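Local coordinates for protein retinol dehydratase (Spodoptera frugiperda, PDB 1FMJ) that probably dehydrates retinol on a sulfotransferase scaffold, binding retinol together with the nucleotide adenosine-3'-5'-diphosphate, at residues E133-L138 and R299-L304; Y182-P187 and F245-D250. All coordinates share one frame; numbering follows the deposited sequence.

Contact 1 of 2, residues E133-L138 and R299-L304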
# COMPACT_ATOMS: atom_id res chain seq x y z
N GLU A 133 -24.30 -11.05 0.84
CA GLU A 133 -24.24 -10.65 2.24
C GLU A 133 -22.85 -10.11 2.59
O GLU A 133 -22.71 -9.04 3.18
CB GLU A 133 -24.58 -11.83 3.15
CG GLU A 133 -24.61 -11.48 4.62
CD GLU A 133 -24.78 -12.69 5.53
OE1 GLU A 133 -24.89 -12.49 6.76
OE2 GLU A 133 -24.79 -13.83 5.02
N ARG A 134 -21.81 -10.85 2.22
CA ARG A 134 -20.45 -10.41 2.52
C ARG A 134 -20.03 -9.28 1.60
O ARG A 134 -19.39 -8.31 2.04
CB ARG A 134 -19.48 -11.58 2.39
CG ARG A 134 -19.76 -12.74 3.31
CD ARG A 134 -18.66 -13.78 3.18
NE ARG A 134 -17.38 -13.23 3.61
CZ ARG A 134 -16.20 -13.80 3.38
NH1 ARG A 134 -16.14 -14.95 2.70
NH2 ARG A 134 -15.08 -13.24 3.82
N TYR A 135 -20.39 -9.39 0.33
CA TYR A 135 -20.05 -8.37 -0.65
C TYR A 135 -20.56 -7.01 -0.21
O TYR A 135 -19.84 -6.01 -0.25
CB TYR A 135 -20.65 -8.74 -2.01
CG TYR A 135 -20.40 -7.72 -3.09
CD1 TYR A 135 -19.13 -7.52 -3.60
CD2 TYR A 135 -21.45 -6.96 -3.60
CE1 TYR A 135 -18.90 -6.58 -4.60
CE2 TYR A 135 -21.23 -6.02 -4.60
CZ TYR A 135 -19.95 -5.84 -5.10
OH TYR A 135 -19.74 -4.93 -6.10
N LEU A 136 -21.82 -6.97 0.21
CA LEU A 136 -22.45 -5.74 0.67
C LEU A 136 -21.84 -5.25 1.98
O LEU A 136 -21.73 -4.05 2.20
CB LEU A 136 -23.96 -5.95 0.84
CG LEU A 136 -24.71 -6.31 -0.44
CD1 LEU A 136 -26.16 -6.63 -0.11
CD2 LEU A 136 -24.62 -5.15 -1.43
N GLY A 137 -21.46 -6.18 2.85
CA GLY A 137 -20.84 -5.81 4.10
C GLY A 137 -19.50 -5.16 3.79
O GLY A 137 -19.04 -4.27 4.49
N LEU A 138 -18.88 -5.62 2.71
CA LEU A 138 -17.59 -5.10 2.26
C LEU A 138 -17.77 -3.67 1.75
O LEU A 138 -16.97 -2.78 2.05
CB LEU A 138 -17.04 -5.99 1.15
CG LEU A 138 -15.54 -6.23 1.05
CD1 LEU A 138 -14.90 -6.30 2.44
CD2 LEU A 138 -15.32 -7.54 0.28
N ARG A 299 -11.91 -14.54 -1.53
CA ARG A 299 -12.21 -15.26 -2.76
C ARG A 299 -13.59 -15.90 -2.75
O ARG A 299 -14.26 -15.94 -3.78
CB ARG A 299 -11.14 -16.32 -3.05
CG ARG A 299 -11.20 -16.84 -4.49
CD ARG A 299 -9.98 -17.68 -4.83
NE ARG A 299 -8.75 -16.91 -4.71
CZ ARG A 299 -8.23 -16.14 -5.66
NH1 ARG A 299 -8.84 -16.03 -6.84
NH2 ARG A 299 -7.10 -15.50 -5.45
N GLU A 300 -14.02 -16.39 -1.59
CA GLU A 300 -15.34 -17.01 -1.47
C GLU A 300 -16.42 -16.00 -1.81
O GLU A 300 -17.51 -16.37 -2.23
CB GLU A 300 -15.55 -17.55 -0.05
CG GLU A 300 -16.89 -18.24 0.19
CD GLU A 300 -18.04 -17.26 0.39
OE1 GLU A 300 -17.94 -16.41 1.30
OE2 GLU A 300 -19.05 -17.34 -0.35
N ILE A 301 -16.11 -14.72 -1.64
CA ILE A 301 -17.06 -13.65 -1.94
C ILE A 301 -17.22 -13.50 -3.46
O ILE A 301 -18.33 -13.23 -3.94
CB ILE A 301 -16.59 -12.30 -1.34
CG1 ILE A 301 -16.52 -12.41 0.19
CG2 ILE A 301 -17.55 -11.18 -1.74
CD1 ILE A 301 -16.03 -11.16 0.89
N GLY A 302 -16.13 -13.66 -4.20
CA GLY A 302 -16.18 -13.55 -5.64
C GLY A 302 -15.52 -12.31 -6.23
O GLY A 302 -15.64 -12.05 -7.43
N ILE A 303 -14.80 -11.56 -5.40
CA ILE A 303 -14.15 -10.34 -5.88
C ILE A 303 -12.66 -10.45 -6.21
O ILE A 303 -12.01 -9.43 -6.44
CB ILE A 303 -14.31 -9.20 -4.87
CG1 ILE A 303 -13.71 -9.60 -3.52
CG2 ILE A 303 -15.77 -8.82 -4.74
CD1 ILE A 303 -13.50 -8.43 -2.57
N LEU A 304 -12.12 -11.66 -6.20
CA LEU A 304 -10.72 -11.85 -6.55
C LEU A 304 -10.67 -12.58 -7.89
O LEU A 304 -11.41 -13.53 -8.09
CB LEU A 304 -9.99 -12.69 -5.50
CG LEU A 304 -9.90 -12.17 -4.07
CD1 LEU A 304 -8.97 -13.09 -3.30
CD2 LEU A 304 -9.39 -10.74 -4.03

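Contact 2 of 2, residues Y182-P187 and F245-D250. With A3P (adenosine-3'-5'-diphosphate), chain G.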
# COMPACT_ATOMS: atom_id res chain seq x y z
N TYR A 182 8.31 2.98 7.19
CA TYR A 182 7.99 3.17 5.79
C TYR A 182 8.83 2.25 4.93
O TYR A 182 10.06 2.19 5.05
CB TYR A 182 8.24 4.62 5.39
CG TYR A 182 7.94 4.93 3.95
CD1 TYR A 182 6.74 5.54 3.59
CD2 TYR A 182 8.86 4.64 2.95
CE1 TYR A 182 6.47 5.87 2.25
CE2 TYR A 182 8.60 4.95 1.62
CZ TYR A 182 7.41 5.57 1.28
OH TYR A 182 7.18 5.92 -0.04
N LEU A 183 8.14 1.53 4.05
CA LEU A 183 8.81 0.60 3.15
C LEU A 183 8.88 1.13 1.72
O LEU A 183 7.92 1.71 1.21
CB LEU A 183 8.08 -0.74 3.15
CG LEU A 183 8.68 -1.85 4.03
CD1 LEU A 183 10.06 -2.22 3.53
CD2 LEU A 183 8.74 -1.39 5.48
N ALA A 184 10.05 0.93 1.11
CA ALA A 184 10.32 1.32 -0.27
C ALA A 184 10.84 0.08 -0.97
O ALA A 184 11.40 -0.82 -0.33
CB ALA A 184 11.36 2.43 -0.33
N ARG A 185 10.66 0.02 -2.28
CA ARG A 185 11.09 -1.13 -3.06
C ARG A 185 11.40 -0.66 -4.47
O ARG A 185 10.82 0.32 -4.93
CB ARG A 185 9.94 -2.15 -3.09
CG ARG A 185 10.26 -3.47 -3.79
CD ARG A 185 9.01 -4.34 -3.88
NE ARG A 185 9.31 -5.64 -4.47
CZ ARG A 185 8.40 -6.57 -4.76
NH1 ARG A 185 7.11 -6.36 -4.50
NH2 ARG A 185 8.80 -7.72 -5.29
N ASP A 186 12.32 -1.34 -5.14
CA ASP A 186 12.69 -0.99 -6.51
C ASP A 186 11.38 -0.72 -7.25
O ASP A 186 10.50 -1.57 -7.27
CB ASP A 186 13.42 -2.17 -7.16
CG ASP A 186 13.99 -1.84 -8.52
OD1 ASP A 186 13.29 -1.25 -9.37
OD2 ASP A 186 15.17 -2.18 -8.74
N PRO A 187 11.25 0.46 -7.88
CA PRO A 187 10.05 0.87 -8.62
C PRO A 187 9.61 -0.10 -9.72
O PRO A 187 8.41 -0.25 -10.00
CB PRO A 187 10.45 2.23 -9.21
CG PRO A 187 11.60 2.67 -8.40
CD PRO A 187 12.34 1.43 -8.08
N PHE A 245 12.88 3.97 7.88
CA PHE A 245 12.82 3.75 6.44
C PHE A 245 13.53 2.42 6.15
O PHE A 245 14.68 2.24 6.54
CB PHE A 245 13.55 4.88 5.71
CG PHE A 245 13.21 5.00 4.25
CD1 PHE A 245 12.31 5.96 3.82
CD2 PHE A 245 13.83 4.18 3.30
CE1 PHE A 245 12.02 6.12 2.47
CE2 PHE A 245 13.55 4.33 1.95
CZ PHE A 245 12.65 5.31 1.52
N LEU A 246 12.84 1.51 5.47
CA LEU A 246 13.43 0.23 5.13
C LEU A 246 13.21 -0.09 3.66
O LEU A 246 12.32 0.48 3.02
CB LEU A 246 12.80 -0.89 5.98
CG LEU A 246 12.88 -0.78 7.50
CD1 LEU A 246 12.16 -1.96 8.12
CD2 LEU A 246 14.36 -0.76 7.93
N PHE A 247 14.03 -0.99 3.13
CA PHE A 247 13.91 -1.40 1.74
C PHE A 247 13.48 -2.86 1.68
O PHE A 247 14.06 -3.71 2.36
CB PHE A 247 15.23 -1.23 0.99
CG PHE A 247 15.60 0.21 0.72
CD1 PHE A 247 16.51 0.87 1.53
CD2 PHE A 247 15.03 0.89 -0.34
CE1 PHE A 247 16.86 2.19 1.28
CE2 PHE A 247 15.37 2.22 -0.60
CZ PHE A 247 16.28 2.87 0.21
N TYR A 248 12.48 -3.14 0.86
CA TYR A 248 11.96 -4.50 0.71
C TYR A 248 13.07 -5.50 0.39
O TYR A 248 13.05 -6.64 0.85
CB TYR A 248 10.91 -4.52 -0.39
CG TYR A 248 10.47 -5.91 -0.79
CD1 TYR A 248 9.64 -6.68 0.03
CD2 TYR A 248 10.88 -6.45 -2.00
CE1 TYR A 248 9.24 -7.96 -0.35
CE2 TYR A 248 10.49 -7.72 -2.39
CZ TYR A 248 9.67 -8.47 -1.57
OH TYR A 248 9.28 -9.72 -1.98
N GLU A 249 14.04 -5.06 -0.40
CA GLU A 249 15.14 -5.93 -0.77
C GLU A 249 15.92 -6.43 0.45
O GLU A 249 16.32 -7.60 0.51
CB GLU A 249 16.08 -5.21 -1.74
CG GLU A 249 15.52 -4.98 -3.15
CD GLU A 249 14.44 -3.91 -3.22
OE1 GLU A 249 14.39 -3.03 -2.33
OE2 GLU A 249 13.65 -3.93 -4.19
N ASP A 250 16.14 -5.55 1.42
CA ASP A 250 16.88 -5.94 2.61
C ASP A 250 16.19 -7.04 3.41
O ASP A 250 16.84 -7.81 4.10
CB ASP A 250 17.17 -4.73 3.50
CG ASP A 250 18.18 -3.78 2.86
OD1 ASP A 250 19.13 -4.28 2.23
OD2 ASP A 250 18.03 -2.55 3.00
P1 A3P G . 5.31 -9.57 -5.40
O1P A3P G . 4.12 -9.16 -6.17
O2P A3P G . 5.30 -11.02 -5.11
O3P A3P G . 6.54 -9.23 -6.14
P2 A3P G . 2.43 -5.06 -0.03
O4P A3P G . 2.19 -5.86 1.18
O5P A3P G . 2.96 -3.73 0.32
O6P A3P G . 1.17 -4.95 -0.82
O5' A3P G . 3.51 -5.80 -0.92
C5' A3P G . 3.28 -7.10 -1.44
C4' A3P G . 4.58 -7.69 -2.01
O4' A3P G . 5.31 -8.32 -0.92
C3' A3P G . 4.31 -8.81 -3.02
O3' A3P G . 5.34 -8.77 -4.03
C2' A3P G . 4.29 -10.02 -2.12
O2' A3P G . 4.32 -11.31 -2.72
C1' A3P G . 5.47 -9.71 -1.21
N9 A3P G . 5.46 -10.50 0.03
C8 A3P G . 4.42 -10.72 0.92
N7 A3P G . 4.73 -11.47 1.95
C5 A3P G . 6.06 -11.77 1.74
C6 A3P G . 7.03 -12.55 2.47
N6 A3P G . 6.74 -13.18 3.61
N1 A3P G . 8.32 -12.66 1.96
C2 A3P G . 8.65 -12.03 0.78
N3 A3P G . 7.83 -11.26 0.00
C4 A3P G . 6.54 -11.18 0.54
O HOH W 1 11.95 -5.82 -5.34

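Contact 1 of 2, residues E133-L138 and R299-L304
The guanidinium of Arg134 lies flat over the gamma-methylene of Ile301, whose CG1 sits 3.4 Å from the guanidinium plane, beneath its centre. The two side chains cross at about a right angle, and CD1 of Ile301 continues under NE and CZ. A bend at chi3 (63°) turns the end of the arginine across the isoleucine and brings NH1 to Glu300, where it forms a salt bridge to OE1 of 2.7 Å. The acceptor lies in the guanidinium plane and is approached on the anti side of the carboxylate, slightly out of its plane, the two flat groups being nearly coplanar. NH2 is hydrogen-bonded to the carbonyl O of Asp297, which helps fix the rotation of the group.

Beside this salt bridge the packing is apolar. Ile301 CG2 rests 4.0 Å from Tyr135 CB, and Ile303 CG2 comes up to the edge of the tyrosine ring, 3.8 Å from CD1. Leu138 and Ile303 meet tip to tip, where Leu138 CD2 comes within a tight 3.5 Å of Ile303 CD1, while the same leucine methyl also touches Ile301 CD1.

Ile303 borders the retinol pocket and touches the bound retinol, so the contact helps build its wall. Tyr135 also packs on Tyr120 and on Asn121, a calcium ligand. The contact thus joins helix 132-142 to the long loop that runs from helix 284-288 to helix 325-338.

Contact 2 of 2, residues Y182-P187 and F245-D250
With CG anti to the backbone N in both Arg185 (chi1 -176°) and Tyr248 (chi1 170°), and with the arginine chain extended as far as NE, the two side chains run side by side in the same direction, and both end at adenosine-3'-5'-diphosphate. The guanidinium passes over one face of the tyrosine ring, offset toward the rim and with the planes 49° apart; Arg185 NE is 3.0 Å from Tyr248 CD2. At its far end, Arg185 NH2 donates to O3P of the 3'-phosphate (2.8 Å), and NH1 to the ester oxygen O3' (3.0 Å) and to the carbonyl O of Arg73. Tyr248 OH donates to adenine N3 (2.9 Å), which lies in the plane of the tyrosine ring. An alanine in place of Arg185 would probably leave the 3'-phosphate without this positive partner and one face of Tyr248 without its cover.

Glu249 forms a second layer: its OE2 accepts the backbone N-H of Asp186 on the syn side (3.1 Å) and takes a hydrogen from a water that in turn accepts from Arg185 NE. Asp186 is the N-cap of helix 187-200, and its carboxylate also pairs with Arg188.

The strands run in parallel register, joined by Leu246 N to Tyr182 O and Ala184 N to Leu246 O; Tyr248 N to Ala184 O continues the pattern past the strand. On one face of the sheet, the rings of Tyr182 and Phe245 are nearly parallel but slid apart, their centroids separated by 5.3 Å; Ala184 CB touches Phe245 and Phe247.

Helix 227-235 packs on Tyr182 and Phe245, whereas helices 76-87 and 255-265 pack on Leu183 and Leu246, respectively, on the other face. Strand 243-247, at one edge of the five-stranded parallel sheet within this chain, lies next to strand 179-184.

From the N terminus, the chain first reaches helix 132-142, which supplies the opening half of contact 1, then strand 179-184, the first half of contact 2. Contact 2 closes when strand 243-247 returns beside it, after 57 intervening residues between segments 182-187 and 245-250, a little over half of them helical. Only later does the loop 299-304 come back to helix 132-142 and close contact 1, a wider loop of 160 residues that encloses the whole of contact 2. The two contacts lie on opposite sides of the chain's centre, their centres about 31 Å apart and their nearest atoms about 17 Å. Contact 2 joins sheet strands at the nucleotide site; contact 1 borders retinol.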